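Local atomic coordinates of TonB-dependent siderophore receptor (Pseudomonas aeruginosa 39016, PDB entry 5NEC), a protein that probably takes up ferric siderophores, and siderophore-drug conjugates, across the outer membrane with energy delivered through TonB. Residues A[307-313]-A[333-339]; A[269-274]-A[328-332]; A[119-123]-A[171-175]; A[399-403]-A[412-416]. All coordinates share one frame. Residue numbers count along the deposited sequence, not the author numbering.

How the contacts relate
All four contacts belong to a plug-filled outer-membrane beta-barrel. Along the chain contact 3 comes first; it ties the plug to barrel strand 172-182. Contacts 1 and 2 cross in sequence and share strand 327-354: contact 1 is a ladder with strand 296-316, and contact 2 fastens a long loop to the upstream end of that strand. Their centres are about 17 Å apart, and Leu312 touches Gln332. Contact 4, between strands 357-379 and 419-421, lies about 8 Å from contact 2, centre to centre, joined by the Arg330-Asp413 salt bridge. Contact 3 stands about 22 to 34 Å from the others, centre to centre. Strand 327-354 thus leads from barrel wall to interlocked loops.

Contact 1: A[307-313]-A[333-339]; sequences SHQDYLW and NNRVSTT
This is the antiparallel ladder of a beta hairpin in the wall of the receptor barrel, strand 296-316 against strand 327-354. Both segments are fully extended, with axes 4.6 Å apart at closest approach and directions at 174°. Asn333 opens the ladder as a hydrogen-bonded pair with Trp313, its N and O each 2.8 Å from Trp313 O and N; Trp313 (chi1 p) slides its six-membered ring under Asn333 CB, a CH-pi contact 3.8 Å from CB to the centroid. Asn334 faces Leu312 as a non-hydrogen-bonded pair, CA to CA 4.2 Å, with Asn334 CB 3.9 Å from Leu312 CD1. Arg335 pairs with Tyr311 (Tyr311 N to Arg335 O 2.8 Å) and starts t, t before bending, so that NH2 lies 3.4 Å from Tyr311 CD2 and NH1 gives a weak 2.7 Å hydrogen bond to Gln309 OE1. This face looks inward: Tyr311 touches Pro90 of the plug, and Ser307 and Thr339 touch Thr114. On the opposite face Val336 sets CG2 3.5 Å from Asp310 OD1, which is hydrogen-bonded to Tyr377. Ser337 returns to the inward face, its N 2.8 Å from Gln309 O. Thr338 OG1 shares a 3.2 Å hydrogen bond with His308 ND1. Last comes Thr339, whose N and O each lie 2.9 Å from Ser307 O and N respectively.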
loop_
_atom_site.group_PDB
_atom_site.type_symbol
_atom_site.label_atom_id
_atom_site.label_comp_id
_atom_site.label_asym_id
_atom_site.label_seq_id
_atom_site.Cartn_x
_atom_site.Cartn_y
_atom_site.Cartn_z
ATOM N N SER A 307 12.690 7.865 9.709
ATOM C CA SER A 307 11.312 7.699 10.210
ATOM C C SER A 307 11.261 7.309 11.677
ATOM O O SER A 307 12.035 6.486 12.119
ATOM C CB SER A 307 10.519 6.697 9.367
ATOM O OG SER A 307 10.961 5.398 9.628
ATOM N N HIS A 308 10.350 7.932 12.417
ATOM C CA HIS A 308 10.137 7.662 13.820
ATOM C C HIS A 308 8.683 7.200 14.012
ATOM O O HIS A 308 7.755 7.735 13.390
ATOM C CB HIS A 308 10.423 8.916 14.649
ATOM C CG HIS A 308 10.270 8.703 16.124
ATOM N ND1 HIS A 308 11.054 7.817 16.841
ATOM C CD2 HIS A 308 9.404 9.243 17.016
ATOM C CE1 HIS A 308 10.689 7.835 18.110
ATOM N NE2 HIS A 308 9.697 8.698 18.245
ATOM N N GLN A 309 8.493 6.197 14.858
ATOM C CA GLN A 309 7.174 5.741 15.261
ATOM C C GLN A 309 7.120 5.542 16.762
ATOM O O GLN A 309 8.004 4.937 17.355
ATOM C CB GLN A 309 6.837 4.443 14.566
ATOM C CG GLN A 309 6.505 4.660 13.118
ATOM C CD GLN A 309 6.315 3.364 12.381
ATOM O OE1 GLN A 309 6.916 2.349 12.740
ATOM N NE2 GLN A 309 5.466 3.382 11.329
ATOM N N ASP A 310 6.068 6.070 17.361
ATOM C CA ASP A 310 5.837 5.995 18.786
ATOM C C ASP A 310 4.330 5.659 18.974
ATOM O O ASP A 310 3.453 6.557 18.899
ATOM C CB ASP A 310 6.272 7.324 19.416
ATOM C CG ASP A 310 6.250 7.308 20.929
ATOM O OD1 ASP A 310 6.120 6.241 21.573
ATOM O OD2 ASP A 310 6.346 8.407 21.493
ATOM N N TYR A 311 4.063 4.355 19.152
ATOM C CA TYR A 311 2.716 3.777 19.156
ATOM C C TYR A 311 2.446 3.063 20.476
ATOM O O TYR A 311 3.300 2.328 20.954
ATOM C CB TYR A 311 2.556 2.723 18.045
ATOM C CG TYR A 311 2.664 3.181 16.602
ATOM C CD1 TYR A 311 2.801 4.530 16.256
ATOM C CD2 TYR A 311 2.599 2.254 15.554
ATOM C CE1 TYR A 311 2.885 4.932 14.931
ATOM C CE2 TYR A 311 2.674 2.658 14.217
ATOM C CZ TYR A 311 2.818 3.993 13.918
ATOM O OH TYR A 311 2.900 4.431 12.623
ATOM N N LEU A 312 1.248 3.264 21.028
ATOM C CA LEU A 312 0.716 2.496 22.159
ATOM C C LEU A 312 -0.799 2.346 21.994
ATOM O O LEU A 312 -1.537 3.345 22.002
ATOM C CB LEU A 312 0.999 3.210 23.471
ATOM C CG LEU A 312 0.324 2.722 24.767
ATOM C CD1 LEU A 312 0.708 1.307 25.020
ATOM C CD2 LEU A 312 0.715 3.555 25.973
ATOM N N TRP A 313 -1.267 1.109 21.876
ATOM C CA TRP A 313 -2.674 0.875 21.573
ATOM C C TRP A 313 -3.221 -0.336 22.330
ATOM O O TRP A 313 -2.470 -1.087 22.957
ATOM C CB TRP A 313 -2.871 0.746 20.054
ATOM C CG TRP A 313 -2.431 -0.540 19.456
ATOM C CD1 TRP A 313 -3.229 -1.577 19.117
ATOM C CD2 TRP A 313 -1.099 -0.923 19.104
ATOM N NE1 TRP A 313 -2.485 -2.603 18.586
ATOM C CE2 TRP A 313 -1.169 -2.227 18.553
ATOM C CE3 TRP A 313 0.152 -0.290 19.178
ATOM C CZ2 TRP A 313 -0.025 -2.924 18.094
ATOM C CZ3 TRP A 313 1.280 -0.986 18.718
ATOM C CH2 TRP A 313 1.179 -2.289 18.193
ATOM N N ASN A 333 -0.536 -2.990 23.600
ATOM C CA ASN A 333 0.583 -3.285 22.719
ATOM C C ASN A 333 1.228 -1.980 22.320
ATOM O O ASN A 333 0.584 -0.919 22.346
ATOM C CB ASN A 333 0.109 -4.046 21.494
ATOM C CG ASN A 333 1.185 -4.962 20.912
ATOM O OD1 ASN A 333 2.381 -4.840 21.202
ATOM N ND2 ASN A 333 0.754 -5.900 20.094
ATOM N N ASN A 334 2.513 -2.047 21.990
ATOM C CA ASN A 334 3.271 -0.837 21.708
ATOM C C ASN A 334 4.488 -1.082 20.847
ATOM O O ASN A 334 4.981 -2.211 20.722
ATOM C CB ASN A 334 3.703 -0.154 23.007
ATOM C CG ASN A 334 4.789 -0.907 23.726
ATOM O OD1 ASN A 334 5.951 -0.864 23.332
ATOM N ND2 ASN A 334 4.431 -1.583 24.799
ATOM N N ARG A 335 4.969 0.012 20.265
ATOM C CA ARG A 335 6.218 0.012 19.529
ATOM C C ARG A 335 6.814 1.423 19.465
ATOM O O ARG A 335 6.114 2.403 19.186
ATOM C CB ARG A 335 6.011 -0.533 18.131
ATOM C CG ARG A 335 7.328 -0.828 17.428
ATOM C CD ARG A 335 7.181 -1.685 16.181
ATOM N NE ARG A 335 5.898 -1.482 15.500
ATOM C CZ ARG A 335 5.528 -0.377 14.845
ATOM N NH1 ARG A 335 6.321 0.694 14.765
ATOM N NH2 ARG A 335 4.329 -0.340 14.288
ATOM N N VAL A 336 8.102 1.505 19.777
ATOM C CA VAL A 336 8.896 2.696 19.561
ATOM C C VAL A 336 10.008 2.318 18.601
ATOM O O VAL A 336 10.759 1.379 18.853
ATOM C CB VAL A 336 9.474 3.260 20.857
ATOM C CG1 VAL A 336 10.284 4.509 20.555
ATOM C CG2 VAL A 336 8.330 3.545 21.841
ATOM N N SER A 337 10.106 3.058 17.508
ATOM C CA SER A 337 10.957 2.668 16.418
ATOM C C SER A 337 11.617 3.884 15.756
ATOM O O SER A 337 10.967 4.900 15.579
ATOM C CB SER A 337 10.092 1.909 15.431
ATOM O OG SER A 337 10.814 1.491 14.297
ATOM N N THR A 338 12.908 3.789 15.430
ATOM C CA THR A 338 13.574 4.791 14.582
ATOM C C THR A 338 14.316 4.085 13.484
ATOM O O THR A 338 14.999 3.109 13.744
ATOM C CB THR A 338 14.572 5.690 15.347
ATOM O OG1 THR A 338 13.871 6.406 16.356
ATOM C CG2 THR A 338 15.229 6.732 14.417
ATOM N N THR A 339 14.193 4.582 12.262
ATOM C CA THR A 339 14.872 3.980 11.126
ATOM C C THR A 339 15.518 5.058 10.268
ATOM O O THR A 339 14.937 6.108 10.028
ATOM C CB THR A 339 13.909 3.119 10.270
ATOM O OG1 THR A 339 13.336 2.096 11.088
ATOM C CG2 THR A 339 14.631 2.426 9.158
#

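Contact 2: A[269-274]-A[328-332]; sequences YGLTGR and VWRRQ
Arg330 has the largest share of this contact between a long barrel loop and the upstream end of strand 327-354. Loop 269-274 is irregular, with Arg274 N bonded to Leu271 O (3.1 Å). At the centre of an inverse gamma turn (phi/psi -81/80), Arg330 (m, t, t) reaches toward it, nearest CA pair Arg330-Tyr269 at 6.8 Å. Arg330 NE donates to Tyr269 O at 3.0 Å; a water bridges its NH2 (2.8 Å) to Gly270 O (2.7 Å). Leu271 CD2 covers one guanidinium face, 3.5 Å from Arg330 NH1. Tyr269 (chi1 m) packs CE1 3.9 Å from Val328 CG2, its OH hydrogen-bonded to Leu406 O. From Arg274 (t, t, p) a second water joins NH1 (2.8 Å) to Arg330 O (2.7 Å), and Gln332 CB lies over one guanidinium face, 4.1 Å from Arg274 NH1. Asp413 answers Arg330's charge; Arg274 NH2 hydrogen-bonds to Thr314 OG1, and its guanidinium meets Trp415. Arginine hydrogen bonds and bridging waters thus tie loop to strand, with little apolar packing.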
loop_
_atom_site.group_PDB
_atom_site.type_symbol
_atom_site.label_atom_id
_atom_site.label_comp_id
_atom_site.label_asym_id
_atom_site.label_seq_id
_atom_site.Cartn_x
_atom_site.Cartn_y
_atom_site.Cartn_z
ATOM N N TYR A 269 -12.598 -0.417 22.367
ATOM C CA TYR A 269 -12.098 -0.991 23.626
ATOM C C TYR A 269 -10.835 -0.306 24.174
ATOM O O TYR A 269 -10.364 -0.656 25.255
ATOM C CB TYR A 269 -11.889 -2.512 23.463
ATOM C CG TYR A 269 -13.204 -3.167 23.124
ATOM C CD1 TYR A 269 -14.169 -3.405 24.119
ATOM C CD2 TYR A 269 -13.544 -3.440 21.803
ATOM C CE1 TYR A 269 -15.403 -3.952 23.807
ATOM C CE2 TYR A 269 -14.781 -3.988 21.491
ATOM C CZ TYR A 269 -15.696 -4.241 22.508
ATOM O OH TYR A 269 -16.904 -4.775 22.202
ATOM N N GLY A 270 -10.313 0.682 23.448
ATOM C CA GLY A 270 -9.138 1.422 23.886
ATOM C C GLY A 270 -9.469 2.563 24.833
ATOM O O GLY A 270 -10.606 2.704 25.294
ATOM N N LEU A 271 -8.455 3.382 25.091
ATOM C CA LEU A 271 -8.466 4.381 26.136
ATOM C C LEU A 271 -7.964 5.711 25.597
ATOM O O LEU A 271 -6.790 5.844 25.250
ATOM C CB LEU A 271 -7.542 3.947 27.250
ATOM C CG LEU A 271 -8.032 2.768 28.078
ATOM C CD1 LEU A 271 -6.869 2.159 28.876
ATOM C CD2 LEU A 271 -9.179 3.193 28.977
ATOM N N THR A 272 -8.849 6.697 25.549
ATOM C CA THR A 272 -8.487 8.048 25.105
ATOM C C THR A 272 -7.431 8.705 25.985
ATOM O O THR A 272 -6.648 9.494 25.492
ATOM C CB THR A 272 -9.715 8.975 25.002
ATOM O OG1 THR A 272 -10.470 8.921 26.219
ATOM C CG2 THR A 272 -10.583 8.535 23.864
ATOM N N GLY A 273 -7.398 8.367 27.271
ATOM C CA GLY A 273 -6.367 8.871 28.181
ATOM C C GLY A 273 -4.996 8.231 28.042
ATOM O O GLY A 273 -4.043 8.745 28.607
ATOM N N ARG A 274 -4.888 7.095 27.349
ATOM C CA ARG A 274 -3.648 6.337 27.288
ATOM C C ARG A 274 -3.087 6.166 25.891
ATOM O O ARG A 274 -1.881 6.290 25.695
ATOM C CB ARG A 274 -3.837 4.953 27.916
ATOM C CG ARG A 274 -2.628 4.041 27.772
ATOM C CD ARG A 274 -2.808 2.685 28.424
ATOM N NE ARG A 274 -3.558 1.756 27.592
ATOM C CZ ARG A 274 -3.857 0.505 27.954
ATOM N NH1 ARG A 274 -3.484 0.027 29.143
ATOM N NH2 ARG A 274 -4.561 -0.274 27.132
ATOM N N VAL A 328 -13.910 -7.646 28.784
ATOM C CA VAL A 328 -12.749 -7.525 27.885
ATOM C C VAL A 328 -11.531 -7.021 28.657
ATOM O O VAL A 328 -11.585 -5.937 29.237
ATOM C CB VAL A 328 -13.047 -6.530 26.741
ATOM C CG1 VAL A 328 -11.805 -6.271 25.902
ATOM C CG2 VAL A 328 -14.199 -7.029 25.865
ATOM N N TRP A 329 -10.436 -7.774 28.617
ATOM C CA TRP A 329 -9.148 -7.278 29.109
ATOM C C TRP A 329 -8.522 -6.311 28.076
ATOM O O TRP A 329 -8.374 -6.664 26.903
ATOM C CB TRP A 329 -8.210 -8.445 29.379
ATOM C CG TRP A 329 -6.819 -8.079 29.701
ATOM C CD1 TRP A 329 -6.411 -7.151 30.593
ATOM C CD2 TRP A 329 -5.639 -8.658 29.142
ATOM N NE1 TRP A 329 -5.026 -7.116 30.643
ATOM C CE2 TRP A 329 -4.530 -8.030 29.751
ATOM C CE3 TRP A 329 -5.408 -9.649 28.184
ATOM C CZ2 TRP A 329 -3.209 -8.349 29.430
ATOM C CZ3 TRP A 329 -4.087 -9.991 27.874
ATOM C CH2 TRP A 329 -3.005 -9.331 28.503
ATOM N N ARG A 330 -8.204 -5.096 28.512
ATOM C CA ARG A 330 -7.532 -4.101 27.658
ATOM C C ARG A 330 -6.037 -4.365 27.616
ATOM O O ARG A 330 -5.252 -3.744 28.311
ATOM C CB ARG A 330 -7.796 -2.687 28.135
ATOM C CG ARG A 330 -9.215 -2.250 27.858
ATOM C CD ARG A 330 -9.471 -0.936 28.561
ATOM N NE ARG A 330 -10.715 -0.282 28.175
ATOM C CZ ARG A 330 -11.483 0.443 28.994
ATOM N NH1 ARG A 330 -11.178 0.587 30.283
ATOM N NH2 ARG A 330 -12.598 1.001 28.533
ATOM N N ARG A 331 -5.664 -5.330 26.798
ATOM C CA ARG A 331 -4.264 -5.624 26.593
ATOM C C ARG A 331 -3.650 -4.467 25.794
ATOM O O ARG A 331 -4.249 -3.867 24.876
ATOM C CB ARG A 331 -4.044 -6.969 25.912
ATOM C CG ARG A 331 -3.204 -7.007 24.665
ATOM C CD ARG A 331 -1.704 -6.933 24.827
ATOM N NE ARG A 331 -1.165 -7.855 23.823
ATOM C CZ ARG A 331 0.068 -7.893 23.330
ATOM N NH1 ARG A 331 1.025 -7.064 23.738
ATOM N NH2 ARG A 331 0.335 -8.798 22.412
ATOM N N GLN A 332 -2.425 -4.204 26.158
ATOM C CA GLN A 332 -1.688 -3.065 25.731
ATOM C C GLN A 332 -0.641 -3.591 24.773
ATOM O O GLN A 332 0.053 -4.547 25.074
ATOM C CB GLN A 332 -1.094 -2.458 26.997
ATOM C CG GLN A 332 0.068 -1.561 26.823
ATOM C CD GLN A 332 1.359 -2.266 26.517
ATOM O OE1 GLN A 332 1.959 -1.965 25.493
ATOM N NE2 GLN A 332 1.782 -3.202 27.350
HETATM O O HOH W 1 -12.941 1.510 25.760
HETATM O O HOH W 2 -5.207 -1.866 30.183
#

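Contact 3: A[119-123]-A[171-175]; sequences REIFN and TRRYT
Two side chains of contrasting shape join irregular loop 119-123 to strand residues 172-175, nearest CA pair Phe122-Thr175 at 7.5 Å. Arg173 is almost fully stretched, chi1 to chi3 all t, with chi4 at 93° turning the guanidinium edge to a carboxylate. Glu120 is folded instead: chi1 t, then chi2 p and chi3 72° curl the carboxylate back toward its own backbone. The result is a bidentate salt bridge, Arg173 NH2 to Glu120 OE2 at 2.7 Å and Arg173 NH1 to Glu120 OE1 at 3.1 Å. Here the plug of a TonB-dependent receptor meets the inner wall of its barrel, just ahead of plug strand 124-130. So curled, Glu120 OE2 also accepts hydrogen bonds from Ile121 N (2.8 Å) and Phe122 N (3.0 Å), while OE1 has a second barrel arginine, Arg210. Ile121, p, p, brings CD1 to 3.8 Å from Arg173 NH2. Phe122 points CB toward the wall, 3.9 Å from Arg173 NH2 and 4.5 Å from Thr175 CG2, whereas its chi1 of 85° sends the ring away.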
loop_
_atom_site.group_PDB
_atom_site.type_symbol
_atom_site.label_atom_id
_atom_site.label_comp_id
_atom_site.label_asym_id
_atom_site.label_seq_id
_atom_site.Cartn_x
_atom_site.Cartn_y
_atom_site.Cartn_z
ATOM N N ARG A 119 0.821 5.231 4.542
ATOM C CA ARG A 119 1.163 6.120 3.456
ATOM C C ARG A 119 -0.020 6.920 2.945
ATOM O O ARG A 119 -1.124 6.418 2.766
ATOM C CB ARG A 119 1.819 5.350 2.331
ATOM C CG ARG A 119 3.198 4.901 2.705
ATOM C CD ARG A 119 3.816 4.095 1.591
ATOM N NE ARG A 119 5.114 3.602 2.018
ATOM C CZ ARG A 119 5.302 2.546 2.812
ATOM N NH1 ARG A 119 4.277 1.817 3.268
ATOM N NH2 ARG A 119 6.533 2.182 3.128
ATOM N N GLU A 120 0.269 8.176 2.670
ATOM C CA GLU A 120 -0.718 9.165 2.306
ATOM C C GLU A 120 -0.607 9.255 0.770
ATOM O O GLU A 120 0.269 8.615 0.206
ATOM C CB GLU A 120 -0.399 10.416 3.143
ATOM C CG GLU A 120 -0.877 11.745 2.669
ATOM C CD GLU A 120 -2.376 11.917 2.599
ATOM O OE1 GLU A 120 -3.060 12.020 3.636
ATOM O OE2 GLU A 120 -2.849 12.035 1.451
ATOM N N ILE A 121 -1.543 9.919 0.087
ATOM C CA ILE A 121 -1.496 10.028 -1.385
ATOM C C ILE A 121 -1.333 11.453 -1.941
ATOM O O ILE A 121 -1.187 11.586 -3.149
ATOM C CB ILE A 121 -2.710 9.324 -2.087
ATOM C CG1 ILE A 121 -4.076 9.829 -1.586
ATOM C CG2 ILE A 121 -2.637 7.825 -1.890
ATOM C CD1 ILE A 121 -4.442 11.235 -2.017
ATOM N N PHE A 122 -1.346 12.497 -1.093
ATOM C CA PHE A 122 -1.300 13.904 -1.568
ATOM C C PHE A 122 -0.117 14.199 -2.495
ATOM O O PHE A 122 -0.267 14.983 -3.420
ATOM C CB PHE A 122 -1.343 14.947 -0.418
ATOM C CG PHE A 122 0.013 15.255 0.213
ATOM C CD1 PHE A 122 0.617 14.351 1.091
ATOM C CD2 PHE A 122 0.667 16.448 -0.047
ATOM C CE1 PHE A 122 1.847 14.618 1.676
ATOM C CE2 PHE A 122 1.908 16.721 0.533
ATOM C CZ PHE A 122 2.497 15.812 1.404
ATOM N N ASN A 123 1.030 13.548 -2.277
ATOM C CA ASN A 123 2.214 13.756 -3.119
ATOM C C ASN A 123 2.378 12.758 -4.277
ATOM O O ASN A 123 3.432 12.732 -4.905
ATOM C CB ASN A 123 3.470 13.746 -2.245
ATOM C CG ASN A 123 4.654 14.443 -2.906
ATOM O OD1 ASN A 123 4.516 15.528 -3.499
ATOM N ND2 ASN A 123 5.826 13.815 -2.818
ATOM N N THR A 171 -14.218 15.056 8.594
ATOM C CA THR A 171 -13.034 15.271 7.742
ATOM C C THR A 171 -12.867 16.773 7.453
ATOM O O THR A 171 -13.823 17.436 7.060
ATOM C CB THR A 171 -13.129 14.512 6.391
ATOM O OG1 THR A 171 -13.103 13.105 6.626
ATOM C CG2 THR A 171 -11.966 14.863 5.442
ATOM N N ARG A 172 -11.671 17.296 7.700
ATOM C CA ARG A 172 -11.285 18.621 7.285
ATOM C C ARG A 172 -9.912 18.465 6.658
ATOM O O ARG A 172 -8.909 18.327 7.361
ATOM C CB ARG A 172 -11.228 19.567 8.484
ATOM C CG ARG A 172 -12.558 19.784 9.196
ATOM C CD ARG A 172 -12.432 20.963 10.189
ATOM N NE ARG A 172 -13.651 21.185 10.992
ATOM C CZ ARG A 172 -13.789 21.013 12.319
ATOM N NH1 ARG A 172 -12.776 20.638 13.099
ATOM N NH2 ARG A 172 -14.971 21.235 12.899
ATOM N N ARG A 173 -9.885 18.456 5.326
ATOM C CA ARG A 173 -8.682 18.195 4.538
ATOM C C ARG A 173 -8.387 19.378 3.611
ATOM O O ARG A 173 -9.266 19.824 2.864
ATOM C CB ARG A 173 -8.890 16.936 3.702
ATOM C CG ARG A 173 -7.680 16.499 2.882
ATOM C CD ARG A 173 -7.934 15.200 2.139
ATOM N NE ARG A 173 -6.786 14.805 1.321
ATOM C CZ ARG A 173 -5.792 13.984 1.681
ATOM N NH1 ARG A 173 -5.727 13.420 2.879
ATOM N NH2 ARG A 173 -4.841 13.705 0.802
ATOM N N TYR A 174 -7.154 19.869 3.661
ATOM C CA TYR A 174 -6.717 21.032 2.885
ATOM C C TYR A 174 -5.476 20.638 2.111
ATOM O O TYR A 174 -4.527 20.110 2.704
ATOM C CB TYR A 174 -6.423 22.218 3.816
ATOM C CG TYR A 174 -7.563 22.532 4.767
ATOM C CD1 TYR A 174 -8.584 23.392 4.391
ATOM C CD2 TYR A 174 -7.630 21.946 6.022
ATOM C CE1 TYR A 174 -9.638 23.675 5.240
ATOM C CE2 TYR A 174 -8.673 22.228 6.894
ATOM C CZ TYR A 174 -9.671 23.101 6.496
ATOM O OH TYR A 174 -10.732 23.384 7.319
ATOM N N THR A 175 -5.493 20.838 0.790
ATOM C CA THR A 175 -4.308 20.579 -0.037
ATOM C C THR A 175 -3.985 21.776 -0.918
ATOM O O THR A 175 -4.853 22.561 -1.275
ATOM C CB THR A 175 -4.451 19.330 -0.933
ATOM O OG1 THR A 175 -5.634 19.441 -1.716
ATOM C CG2 THR A 175 -4.546 18.072 -0.124
#

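Contact 4: A[399-403]-A[412-416]; sequences SGYNC and HDPWN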
loop_
_atom_site.group_PDB
_atom_site.type_symbol
_atom_site.label_atom_id
_atom_site.label_comp_id
_atom_site.label_asym_id
_atom_site.label_seq_id
_atom_site.Cartn_x
_atom_site.Cartn_y
_atom_site.Cartn_z
ATOM N N SER A 399 -10.638 -3.147 38.553
ATOM C CA SER A 399 -9.515 -3.692 37.770
ATOM C C SER A 399 -8.453 -2.635 37.419
ATOM O O SER A 399 -7.611 -2.885 36.551
ATOM C CB SER A 399 -10.027 -4.319 36.480
ATOM O OG SER A 399 -10.742 -3.351 35.723
ATOM N N GLY A 400 -8.474 -1.472 38.080
ATOM C CA GLY A 400 -7.724 -0.304 37.603
ATOM C C GLY A 400 -8.072 0.130 36.173
ATOM O O GLY A 400 -7.252 0.739 35.491
ATOM N N TYR A 401 -9.289 -0.196 35.729
ATOM C CA TYR A 401 -9.776 0.059 34.367
ATOM C C TYR A 401 -9.091 -0.760 33.280
ATOM O O TYR A 401 -9.206 -0.431 32.096
ATOM C CB TYR A 401 -9.754 1.558 34.038
ATOM C CG TYR A 401 -10.504 2.404 35.048
ATOM C CD1 TYR A 401 -11.900 2.463 35.032
ATOM C CD2 TYR A 401 -9.817 3.146 36.026
ATOM C CE1 TYR A 401 -12.598 3.222 35.964
ATOM C CE2 TYR A 401 -10.510 3.917 36.957
ATOM C CZ TYR A 401 -11.891 3.942 36.924
ATOM O OH TYR A 401 -12.562 4.694 37.832
ATOM N N ASN A 402 -8.427 -1.845 33.674
ATOM C CA ASN A 402 -7.868 -2.809 32.728
ATOM C C ASN A 402 -8.897 -3.810 32.203
ATOM O O ASN A 402 -8.593 -4.548 31.268
ATOM C CB ASN A 402 -6.688 -3.555 33.366
ATOM C CG ASN A 402 -5.541 -2.628 33.666
ATOM O OD1 ASN A 402 -4.980 -2.046 32.758
ATOM N ND2 ASN A 402 -5.204 -2.469 34.933
ATOM N N CYS A 403 -10.081 -3.850 32.810
ATOM C CA CYS A 403 -11.213 -4.608 32.294
ATOM C C CYS A 403 -12.291 -3.634 31.927
ATOM O O CYS A 403 -12.515 -2.670 32.654
ATOM C CB CYS A 403 -11.797 -5.548 33.355
ATOM S SG CYS A 403 -10.629 -6.811 33.853
ATOM N N HIS A 412 -13.278 6.624 28.008
ATOM C CA HIS A 412 -12.774 7.703 28.859
ATOM C C HIS A 412 -12.345 7.265 30.271
ATOM O O HIS A 412 -11.869 8.089 31.034
ATOM C CB HIS A 412 -13.819 8.801 28.978
ATOM C CG HIS A 412 -14.282 9.340 27.662
ATOM N ND1 HIS A 412 -13.498 10.157 26.870
ATOM C CD2 HIS A 412 -15.450 9.183 26.999
ATOM C CE1 HIS A 412 -14.161 10.476 25.775
ATOM N NE2 HIS A 412 -15.343 9.892 25.823
ATOM N N ASP A 413 -12.493 5.980 30.611
ATOM C CA ASP A 413 -12.046 5.459 31.893
ATOM C C ASP A 413 -10.681 6.047 32.232
ATOM O O ASP A 413 -9.766 6.006 31.390
ATOM C CB ASP A 413 -11.898 3.934 31.844
ATOM C CG ASP A 413 -13.227 3.192 31.963
ATOM O OD1 ASP A 413 -14.220 3.773 32.454
ATOM O OD2 ASP A 413 -13.273 2.002 31.557
ATOM N N PRO A 414 -10.517 6.574 33.469
ATOM C CA PRO A 414 -9.249 7.180 33.921
ATOM C C PRO A 414 -8.231 6.126 34.356
ATOM O O PRO A 414 -7.815 6.067 35.536
ATOM C CB PRO A 414 -9.693 8.046 35.100
ATOM C CG PRO A 414 -10.828 7.282 35.696
ATOM C CD PRO A 414 -11.527 6.603 34.548
ATOM N N TRP A 415 -7.848 5.281 33.404
ATOM C CA TRP A 415 -6.751 4.328 33.597
ATOM C C TRP A 415 -5.497 5.092 34.073
ATOM O O TRP A 415 -5.263 6.216 33.664
ATOM C CB TRP A 415 -6.503 3.589 32.272
ATOM C CG TRP A 415 -5.423 2.589 32.317
ATOM C CD1 TRP A 415 -5.542 1.261 32.556
ATOM C CD2 TRP A 415 -4.037 2.832 32.087
ATOM N NE1 TRP A 415 -4.313 0.659 32.520
ATOM C CE2 TRP A 415 -3.372 1.605 32.222
ATOM C CE3 TRP A 415 -3.293 3.975 31.790
ATOM C CZ2 TRP A 415 -1.997 1.487 32.068
ATOM C CZ3 TRP A 415 -1.939 3.861 31.642
ATOM C CH2 TRP A 415 -1.294 2.627 31.782
ATOM N N ASN A 416 -4.696 4.504 34.946
ATOM C CA ASN A 416 -3.514 5.212 35.441
ATOM C C ASN A 416 -2.403 4.291 35.926
ATOM O O ASN A 416 -1.811 4.537 36.966
ATOM C CB ASN A 416 -3.923 6.190 36.552
ATOM C CG ASN A 416 -2.824 7.192 36.894
ATOM O OD1 ASN A 416 -1.903 7.451 36.104
ATOM N ND2 ASN A 416 -2.917 7.766 38.085
HETATM O O HOH W 3 -4.796 1.734 35.941
#
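Ser399 starts a type I' beta turn that ends at Asn402, closed by Asn402 N to Ser399 O at 3.2 Å and reinforced by Asn402 ND2 to the same oxygen at 2.9 Å. Gly400 takes the first of the two positive-phi positions; its O lies 3.4 Å from Trp415 CD1 and accepts a bond from a water (2.7 Å) that in turn accepts from Asn416 N (2.9 Å). Tyr401 holds the second, phi 68°, and has the largest area covered. Its ring lies against Pro414, centre of an inverse gamma turn: Pro414 CD sits over the ring face, 3.7 Å from the Tyr401 centroid, in a CH-pi contact, and Tyr401 CD1 comes within 3.4 Å of Asp413 CG. Asn402 then swings its amide toward the indole, OD1 accepting from Trp415 NE1 at 2.8 Å. Cys403 leads away into strand 403-405 and is disulfide-bonded to Cys390. The pair sits in what is probably an extracellular loop, on either side, in sequence, of short strand 403-405, which pairs with strand 327-354; Arg330 on the latter bonds to both Asp413 and Tyr401 O, while Arg274 just before strand 276-291 makes a cation-pi contact with Trp415.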